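Local structure of cytochrome P450 monooxygenase (Rhodococcus sp. ECU0066, 6KBH) at residues A[305-310]-A[374-379]; A[317-322]-A[401-406]. The protein probably works as a self-sufficient monooxygenase, carrying a heme, an FMN and a [2Fe-2S] cluster in a single chain. One frame throughout, in Å; residues are numbered along the deposited sequence.

How the interactions relate
Both contacts lie in the cytochrome P450 part of the chain, their centres about 11 Å apart, and their segments alternate along the sequence: 305-310, 317-322, 374-379, 401-406. Helices 302-310 and 315-325 follow each other directly, and each meets a later segment, the first a loop turn (interaction 1) and the second helix 396-413 (interaction 2). The two contacts touch through R377 of the turn, whose NE forms a salt bridge with E321 OE2 at 2.9 Å. This is consistent with the E-R-R triad of P450s, with E321 and R324 of the ExxR helix and R377 from the loop preceding the heme-cysteine region.

Interaction 1. Residues A[305-310]-A[374-379]; sequences WEEICA and DIRRDN
R376 NH1 sits 3.1 Å from each carboxylate oxygen of E307, OE1 and OE2, in a salt bridge between helix 302-310 and the loop that precedes helix 396-413. The hydrogen bond goes to OE2 and is nearly straight, with an N-H...O angle of 173°. OE2 lies in the guanidinium plane, at its edge, yet the N-H is tilted out of the carboxylate plane, and the two planes stand 80° apart. This is therefore a single-nitrogen grip rather than a flat, two-nitrogen pairing; R376 NH2 remains 3.8 Å from E307 OE2. The arginine reaches the helix by an extended run from CG to NE, CG lying beside its own backbone N (chi1 -65°), and it crosses the glutamate chain at about a right angle.

Beside the ion pair, on its buried side, CD1 of I375 touches I308 CG1 at 4.1 Å. I308 also packs on L407 and T411 of helix 396-413, and both isoleucines meet A318 of helix 315-325, so this apolar layer continues into the helical bundle. I375 and R376 occupy the two middle positions of a type I turn from D374 to R377. With the charges at a partly exposed edge, solvent would probably weaken the ion pair, whereas the isoleucine methylene and methyl groups meet on the buried side.

Interaction 2. Residues A[317-322]-A[401-406]; sequences NAVEEC and MEIQIF
V319 of helix 315-325 sets its branched side chain against I403 and Q404, neighbours on helix 396-413. Its CB points toward that helix, and both methyls take part. CG1 lies beside the backbone N, anti to the carbonyl carbon (chi1 -45°); it meets I403 CG2 at 3.6 Å and also comes near Q404 CG. V319 CG2 falls between the backbone N and the carbonyl carbon and faces the CG methylene of Q404 at 4.1 Å.

I403 answers with its short branch: CG2 is anti to the backbone N and lies against both CB and CG1 of V319, whereas the CG1-CD1 arm turns off beside the backbone N and leads away from the contact. The valine and isoleucine side chains run antiparallel alongside each other. Q404 instead crosses V319 at about a right angle and offers the aliphatic part of an extended chain.

These are the K and L helices of the P450 fold. The first carries the ExxR motif, E321 and R324, and E321 makes no contact with 401-406; the second follows the loop that brings C393 to the heme iron. No hydrogen bond spans the two segments, but the salt bridge of E320 to R400 joins the same helices just before 401-406. The nearest approach of the two backbones is 6.6 Å, between the CA atoms of V319 and Q404. I403 also packs on S291 of helix 284-300, and its side chain lies about 5 Å from the bound heme.

Interaction 1. Residues A[305-310]-A[374-379]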
ATOM      1  N   TRP A 305      -6.552 -10.468  16.706  1.00 95.61           N
ATOM      2  CA  TRP A 305      -7.907 -10.495  16.165  1.00101.17           C
ATOM      3  C   TRP A 305      -8.784  -9.457  16.852  1.00102.23           C
ATOM      4  O   TRP A 305      -9.443  -8.645  16.191  1.00102.79           O
ATOM      5  CB  TRP A 305      -8.508 -11.892  16.320  1.00 98.38           C
ATOM      6  CG  TRP A 305     -10.008 -11.905  16.346  1.00 94.29           C
ATOM      7  CD1 TRP A 305     -10.808 -11.904  17.453  1.00 99.52           C
ATOM      8  CD2 TRP A 305     -10.886 -11.936  15.216  1.00 88.13           C
ATOM      9  NE1 TRP A 305     -12.130 -11.925  17.080  1.00 97.68           N
ATOM     10  CE2 TRP A 305     -12.205 -11.948  15.713  1.00 91.77           C
ATOM     11  CE3 TRP A 305     -10.687 -11.954  13.832  1.00 86.13           C
ATOM     12  CZ2 TRP A 305     -13.317 -11.976  14.877  1.00 93.99           C
ATOM     13  CZ3 TRP A 305     -11.794 -11.984  13.004  1.00 83.31           C
ATOM     14  CH2 TRP A 305     -13.091 -11.993  13.528  1.00 94.45           C
ATOM     15  N   GLU A 306      -8.799  -9.469  18.187  1.00103.38           N
ATOM     16  CA  GLU A 306      -9.636  -8.534  18.932  1.00106.62           C
ATOM     17  C   GLU A 306      -9.186  -7.092  18.736  1.00104.61           C
ATOM     18  O   GLU A 306      -9.999  -6.167  18.858  1.00 91.66           O
ATOM     19  CB  GLU A 306      -9.623  -8.896  20.416  1.00103.17           C
ATOM     20  CG  GLU A 306     -10.665  -9.924  20.819  1.00105.99           C
ATOM     21  CD  GLU A 306     -10.343 -10.576  22.147  1.00113.73           C
ATOM     22  OE1 GLU A 306      -9.721  -9.903  22.999  1.00116.41           O
ATOM     23  OE2 GLU A 306     -10.700 -11.757  22.339  1.00106.23           O
ATOM     24  N   GLU A 307      -7.902  -6.880  18.445  1.00100.75           N
ATOM     25  CA  GLU A 307      -7.425  -5.535  18.141  1.00100.48           C
ATOM     26  C   GLU A 307      -8.107  -4.987  16.894  1.00105.20           C
ATOM     27  O   GLU A 307      -8.576  -3.843  16.880  1.00102.59           O
ATOM     28  CB  GLU A 307      -5.908  -5.540  17.970  1.00 93.86           C
ATOM     29  CG  GLU A 307      -5.146  -5.292  19.256  1.00103.38           C
ATOM     30  CD  GLU A 307      -3.670  -5.052  19.016  1.00112.19           C
ATOM     31  OE1 GLU A 307      -3.177  -5.422  17.930  1.00119.04           O
ATOM     32  OE2 GLU A 307      -3.001  -4.494  19.911  1.00115.05           O
ATOM     33  N   ILE A 308      -8.165  -5.794  15.832  1.00107.99           N
ATOM     34  CA  ILE A 308      -8.887  -5.393  14.628  1.00104.96           C
ATOM     35  C   ILE A 308     -10.353  -5.135  14.950  1.00102.03           C
ATOM     36  O   ILE A 308     -10.982  -4.231  14.387  1.00103.93           O
ATOM     37  CB  ILE A 308      -8.724  -6.461  13.529  1.00104.04           C
ATOM     38  CG1 ILE A 308      -7.267  -6.548  13.074  1.00 96.46           C
ATOM     39  CG2 ILE A 308      -9.619  -6.158  12.345  1.00101.67           C
ATOM     40  CD1 ILE A 308      -7.025  -7.598  12.009  1.00 98.42           C
ATOM     41  N   CYS A 309     -10.918  -5.917  15.874  1.00104.61           N
ATOM     42  CA  CYS A 309     -12.307  -5.716  16.269  1.00101.28           C
ATOM     43  C   CYS A 309     -12.505  -4.385  16.983  1.00107.62           C
ATOM     44  O   CYS A 309     -13.587  -3.794  16.893  1.00111.11           O
ATOM     45  CB  CYS A 309     -12.770  -6.871  17.157  1.00110.30           C
ATOM     46  SG  CYS A 309     -12.699  -8.492  16.353  1.00110.85           S
ATOM     47  N   ALA A 310     -11.486  -3.903  17.697  1.00110.82           N
ATOM     48  CA  ALA A 310     -11.579  -2.618  18.379  1.00 98.27           C
ATOM     49  C   ALA A 310     -11.775  -1.494  17.371  1.00104.41           C
ATOM     50  O   ALA A 310     -12.830  -0.853  17.345  1.00112.40           O
ATOM     51  CB  ALA A 310     -10.330  -2.364  19.228  1.00 98.72           C
ATOM     52  N   ASP A 374       2.812  -9.551  12.821  1.00 89.53           N
ATOM     53  CA  ASP A 374       2.857  -8.176  13.328  1.00 92.14           C
ATOM     54  C   ASP A 374       2.156  -7.261  12.330  1.00 89.37           C
ATOM     55  O   ASP A 374       2.764  -6.834  11.346  1.00 91.38           O
ATOM     56  CB  ASP A 374       4.305  -7.739  13.549  1.00 82.45           C
ATOM     57  CG  ASP A 374       4.424  -6.289  14.001  1.00 90.68           C
ATOM     58  OD1 ASP A 374       3.396  -5.648  14.308  1.00 91.14           O
ATOM     59  OD2 ASP A 374       5.564  -5.783  14.034  1.00 90.57           O
ATOM     60  N   ILE A 375       0.887  -6.933  12.583  1.00 82.97           N
ATOM     61  CA  ILE A 375       0.124  -6.256  11.534  1.00 85.65           C
ATOM     62  C   ILE A 375       0.516  -4.784  11.409  1.00 87.40           C
ATOM     63  O   ILE A 375       0.370  -4.193  10.335  1.00 89.32           O
ATOM     64  CB  ILE A 375      -1.387  -6.449  11.756  1.00 87.41           C
ATOM     65  CG1 ILE A 375      -1.910  -5.568  12.879  1.00 87.42           C
ATOM     66  CG2 ILE A 375      -1.701  -7.897  12.058  1.00 81.74           C
ATOM     67  CD1 ILE A 375      -3.236  -6.028  13.347  1.00 91.90           C
ATOM     68  N   ARG A 376       1.016  -4.163  12.482  1.00 82.22           N
ATOM     69  CA  ARG A 376       1.541  -2.805  12.360  1.00 89.98           C
ATOM     70  C   ARG A 376       2.959  -2.761  11.810  1.00 85.07           C
ATOM     71  O   ARG A 376       3.555  -1.680  11.784  1.00 98.54           O
ATOM     72  CB  ARG A 376       1.475  -2.037  13.691  1.00 84.60           C
ATOM     73  CG  ARG A 376       0.059  -1.778  14.177  1.00 90.27           C
ATOM     74  CD  ARG A 376      -0.001  -1.725  15.690  1.00100.92           C
ATOM     75  NE  ARG A 376      -1.304  -1.293  16.194  1.00110.94           N
ATOM     76  CZ  ARG A 376      -1.946  -1.902  17.185  1.00115.27           C
ATOM     77  NH1 ARG A 376      -1.389  -2.952  17.766  1.00114.49           N
ATOM     78  NH2 ARG A 376      -3.125  -1.461  17.608  1.00116.72           N
ATOM     79  N   ARG A 377       3.514  -3.898  11.395  1.00 86.54           N
ATOM     80  CA  ARG A 377       4.838  -3.935  10.780  1.00 85.98           C
ATOM     81  C   ARG A 377       4.948  -2.881   9.690  1.00 80.92           C
ATOM     82  O   ARG A 377       4.140  -2.854   8.755  1.00 92.14           O
ATOM     83  CB  ARG A 377       5.112  -5.331  10.202  1.00 80.54           C
ATOM     84  CG  ARG A 377       6.464  -5.516   9.507  1.00 74.85           C
ATOM     85  CD  ARG A 377       6.565  -6.897   8.844  1.00 85.17           C
ATOM     86  NE  ARG A 377       6.562  -7.984   9.823  1.00 74.34           N
ATOM     87  CZ  ARG A 377       7.658  -8.495  10.374  1.00 77.17           C
ATOM     88  NH1 ARG A 377       8.853  -8.027  10.037  1.00 84.15           N
ATOM     89  NH2 ARG A 377       7.564  -9.474  11.263  1.00 83.97           N
ATOM     90  N   ASP A 378       5.939  -2.001   9.819  1.00 82.84           N
ATOM     91  CA  ASP A 378       6.170  -0.958   8.830  1.00 85.50           C
ATOM     92  C   ASP A 378       6.797  -1.498   7.552  1.00 88.60           C
ATOM     93  O   ASP A 378       7.210  -0.711   6.695  1.00 91.13           O
ATOM     94  CB  ASP A 378       7.053   0.151   9.418  1.00 89.92           C
ATOM     95  CG  ASP A 378       8.518  -0.261   9.580  1.00 84.23           C
ATOM     96  OD1 ASP A 378       8.846  -1.463   9.466  1.00 89.06           O
ATOM     97  OD2 ASP A 378       9.354   0.634   9.821  1.00 87.16           O
ATOM     98  N   ASN A 379       6.866  -2.824   7.421  1.00 85.05           N
ATOM     99  CA  ASN A 379       7.600  -3.494   6.362  1.00 80.95           C
ATOM    100  C   ASN A 379       6.744  -4.436   5.535  1.00 87.82           C
ATOM    101  O   ASN A 379       7.238  -4.969   4.535  1.00 87.41           O
ATOM    102  CB  ASN A 379       8.764  -4.299   6.964  1.00 81.56           C
ATOM    103  CG  ASN A 379       9.993  -4.298   6.088  1.00 87.07           C
ATOM    104  OD1 ASN A 379      10.032  -3.640   5.049  1.00 99.27           O
ATOM    105  ND2 ASN A 379      11.011  -5.037   6.508  1.00 86.50           N
TER

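Interaction 2. Residues A[317-322]-A[401-406]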
ATOM      1  N   ASN A 317      -3.092  -2.495   6.668  1.00 94.50           N
ATOM      2  CA  ASN A 317      -1.782  -3.101   6.886  1.00 85.87           C
ATOM      3  C   ASN A 317      -1.904  -4.517   7.432  1.00 84.10           C
ATOM      4  O   ASN A 317      -1.018  -5.345   7.191  1.00 78.87           O
ATOM      5  CB  ASN A 317      -0.937  -2.252   7.834  1.00 75.08           C
ATOM      6  CG  ASN A 317       0.545  -2.591   7.749  1.00 77.25           C
ATOM      7  OD1 ASN A 317       1.063  -2.895   6.678  1.00 71.85           O
ATOM      8  ND2 ASN A 317       1.226  -2.567   8.888  1.00 80.42           N
ATOM      9  N   ALA A 318      -2.976  -4.809   8.173  1.00 82.30           N
ATOM     10  CA  ALA A 318      -3.190  -6.163   8.671  1.00 80.17           C
ATOM     11  C   ALA A 318      -3.199  -7.167   7.527  1.00 86.93           C
ATOM     12  O   ALA A 318      -2.455  -8.155   7.543  1.00 84.47           O
ATOM     13  CB  ALA A 318      -4.498  -6.244   9.460  1.00 82.27           C
ATOM     14  N   VAL A 319      -4.027  -6.915   6.510  1.00 81.03           N
ATOM     15  CA  VAL A 319      -4.107  -7.831   5.383  1.00 80.56           C
ATOM     16  C   VAL A 319      -2.797  -7.878   4.614  1.00 76.54           C
ATOM     17  O   VAL A 319      -2.538  -8.851   3.902  1.00 88.91           O
ATOM     18  CB  VAL A 319      -5.289  -7.455   4.462  1.00 83.05           C
ATOM     19  CG1 VAL A 319      -6.534  -7.156   5.289  1.00 79.88           C
ATOM     20  CG2 VAL A 319      -4.933  -6.282   3.572  1.00 85.80           C
ATOM     21  N   GLU A 320      -1.942  -6.862   4.758  1.00 70.07           N
ATOM     22  CA  GLU A 320      -0.623  -6.918   4.139  1.00 78.23           C
ATOM     23  C   GLU A 320       0.316  -7.835   4.915  1.00 82.57           C
ATOM     24  O   GLU A 320       1.107  -8.572   4.313  1.00 80.02           O
ATOM     25  CB  GLU A 320      -0.026  -5.513   4.030  1.00 72.47           C
ATOM     26  CG  GLU A 320      -0.747  -4.617   3.038  1.00 77.75           C
ATOM     27  CD  GLU A 320      -0.530  -5.045   1.596  1.00 75.91           C
ATOM     28  OE1 GLU A 320       0.629  -5.309   1.216  1.00 76.72           O
ATOM     29  OE2 GLU A 320      -1.524  -5.128   0.844  1.00 68.69           O
ATOM     30  N   GLU A 321       0.246  -7.805   6.248  1.00 73.73           N
ATOM     31  CA  GLU A 321       1.073  -8.708   7.038  1.00 77.33           C
ATOM     32  C   GLU A 321       0.643 -10.155   6.841  1.00 84.10           C
ATOM     33  O   GLU A 321       1.483 -11.063   6.824  1.00 73.64           O
ATOM     34  CB  GLU A 321       1.016  -8.322   8.515  1.00 77.81           C
ATOM     35  CG  GLU A 321       1.856  -9.197   9.451  1.00 79.61           C
ATOM     36  CD  GLU A 321       3.358  -9.010   9.282  1.00 74.95           C
ATOM     37  OE1 GLU A 321       3.784  -8.286   8.360  1.00 73.97           O
ATOM     38  OE2 GLU A 321       4.118  -9.573  10.099  1.00 74.98           O
ATOM     39  N   CYS A 322      -0.662 -10.388   6.694  1.00 81.72           N
ATOM     40  CA  CYS A 322      -1.138 -11.730   6.379  1.00 77.25           C
ATOM     41  C   CYS A 322      -0.611 -12.195   5.029  1.00 83.54           C
ATOM     42  O   CYS A 322      -0.171 -13.342   4.888  1.00 75.74           O
ATOM     43  CB  CYS A 322      -2.665 -11.764   6.399  1.00 74.86           C
ATOM     44  SG  CYS A 322      -3.399 -11.525   8.031  1.00 86.60           S
ATOM     45  N   MET A 401      -8.443  -4.702  -1.756  1.00 76.85           N
ATOM     46  CA  MET A 401      -9.757  -4.200  -1.370  1.00 83.20           C
ATOM     47  C   MET A 401     -10.651  -5.338  -0.898  1.00 84.76           C
ATOM     48  O   MET A 401     -11.289  -5.255   0.159  1.00 83.78           O
ATOM     49  CB  MET A 401     -10.400  -3.466  -2.550  1.00 82.07           C
ATOM     50  CG  MET A 401     -11.889  -3.234  -2.390  1.00 78.00           C
ATOM     51  SD  MET A 401     -12.742  -2.785  -3.912  1.00 85.06           S
ATOM     52  CE  MET A 401     -12.162  -1.104  -4.129  1.00 84.90           C
ATOM     53  N   GLU A 402     -10.688  -6.420  -1.673  1.00 82.01           N
ATOM     54  CA  GLU A 402     -11.553  -7.556  -1.379  1.00 85.24           C
ATOM     55  C   GLU A 402     -11.291  -8.121   0.012  1.00 86.08           C
ATOM     56  O   GLU A 402     -12.226  -8.366   0.784  1.00 81.49           O
ATOM     57  CB  GLU A 402     -11.312  -8.624  -2.433  1.00 89.39           C
ATOM     58  CG  GLU A 402     -12.529  -9.288  -2.948  1.00 88.95           C
ATOM     59  CD  GLU A 402     -12.232 -10.021  -4.220  1.00 87.45           C
ATOM     60  OE1 GLU A 402     -11.191  -9.742  -4.851  1.00 91.37           O
ATOM     61  OE2 GLU A 402     -13.012 -10.913  -4.565  1.00 86.98           O
ATOM     62  N   ILE A 403     -10.020  -8.351   0.339  1.00 79.75           N
ATOM     63  CA  ILE A 403      -9.674  -8.880   1.653  1.00 84.73           C
ATOM     64  C   ILE A 403     -10.071  -7.893   2.738  1.00 93.41           C
ATOM     65  O   ILE A 403     -10.658  -8.271   3.763  1.00 93.92           O
ATOM     66  CB  ILE A 403      -8.173  -9.207   1.722  1.00 82.72           C
ATOM     67  CG1 ILE A 403      -7.797 -10.252   0.676  1.00 87.16           C
ATOM     68  CG2 ILE A 403      -7.815  -9.713   3.105  1.00 83.28           C
ATOM     69  CD1 ILE A 403      -8.414 -11.588   0.925  1.00 91.60           C
ATOM     70  N   GLN A 404      -9.755  -6.613   2.530  1.00 93.59           N
ATOM     71  CA  GLN A 404     -10.028  -5.594   3.541  1.00 84.20           C
ATOM     72  C   GLN A 404     -11.495  -5.553   3.952  1.00 85.49           C
ATOM     73  O   GLN A 404     -11.808  -5.373   5.129  1.00 88.16           O
ATOM     74  CB  GLN A 404      -9.593  -4.227   3.023  1.00 88.28           C
ATOM     75  CG  GLN A 404      -8.210  -3.815   3.448  1.00 84.83           C
ATOM     76  CD  GLN A 404      -7.714  -2.677   2.610  1.00 92.30           C
ATOM     77  OE1 GLN A 404      -7.300  -2.880   1.477  1.00 98.75           O
ATOM     78  NE2 GLN A 404      -7.788  -1.464   3.141  1.00 95.74           N
ATOM     79  N   ILE A 405     -12.409  -5.695   2.995  1.00 82.77           N
ATOM     80  CA  ILE A 405     -13.835  -5.646   3.312  1.00 92.44           C
ATOM     81  C   ILE A 405     -14.321  -6.966   3.902  1.00 97.77           C
ATOM     82  O   ILE A 405     -15.149  -6.971   4.825  1.00101.74           O
ATOM     83  CB  ILE A 405     -14.657  -5.215   2.082  1.00 91.45           C
ATOM     84  CG1 ILE A 405     -14.010  -4.046   1.384  1.00103.25           C
ATOM     85  CG2 ILE A 405     -16.024  -4.769   2.522  1.00102.87           C
ATOM     86  CD1 ILE A 405     -14.352  -3.940  -0.072  1.00 97.88           C
ATOM     87  N   PHE A 406     -13.880  -8.088   3.333  1.00 94.21           N
ATOM     88  CA  PHE A 406     -14.127  -9.365   3.977  1.00 93.14           C
ATOM     89  C   PHE A 406     -13.793  -9.281   5.459  1.00 93.85           C
ATOM     90  O   PHE A 406     -14.603  -9.648   6.325  1.00 95.61           O
ATOM     91  CB  PHE A 406     -13.292 -10.483   3.344  1.00 89.11           C
ATOM     92  CG  PHE A 406     -13.594 -10.783   1.901  1.00 87.13           C
ATOM     93  CD1 PHE A 406     -14.775 -10.356   1.316  1.00 93.70           C
ATOM     94  CD2 PHE A 406     -12.708 -11.528   1.142  1.00 87.70           C
ATOM     95  CE1 PHE A 406     -15.044 -10.653  -0.009  1.00 94.08           C
ATOM     96  CE2 PHE A 406     -12.973 -11.830  -0.184  1.00 87.59           C
ATOM     97  CZ  PHE A 406     -14.145 -11.392  -0.755  1.00 93.61           C
TER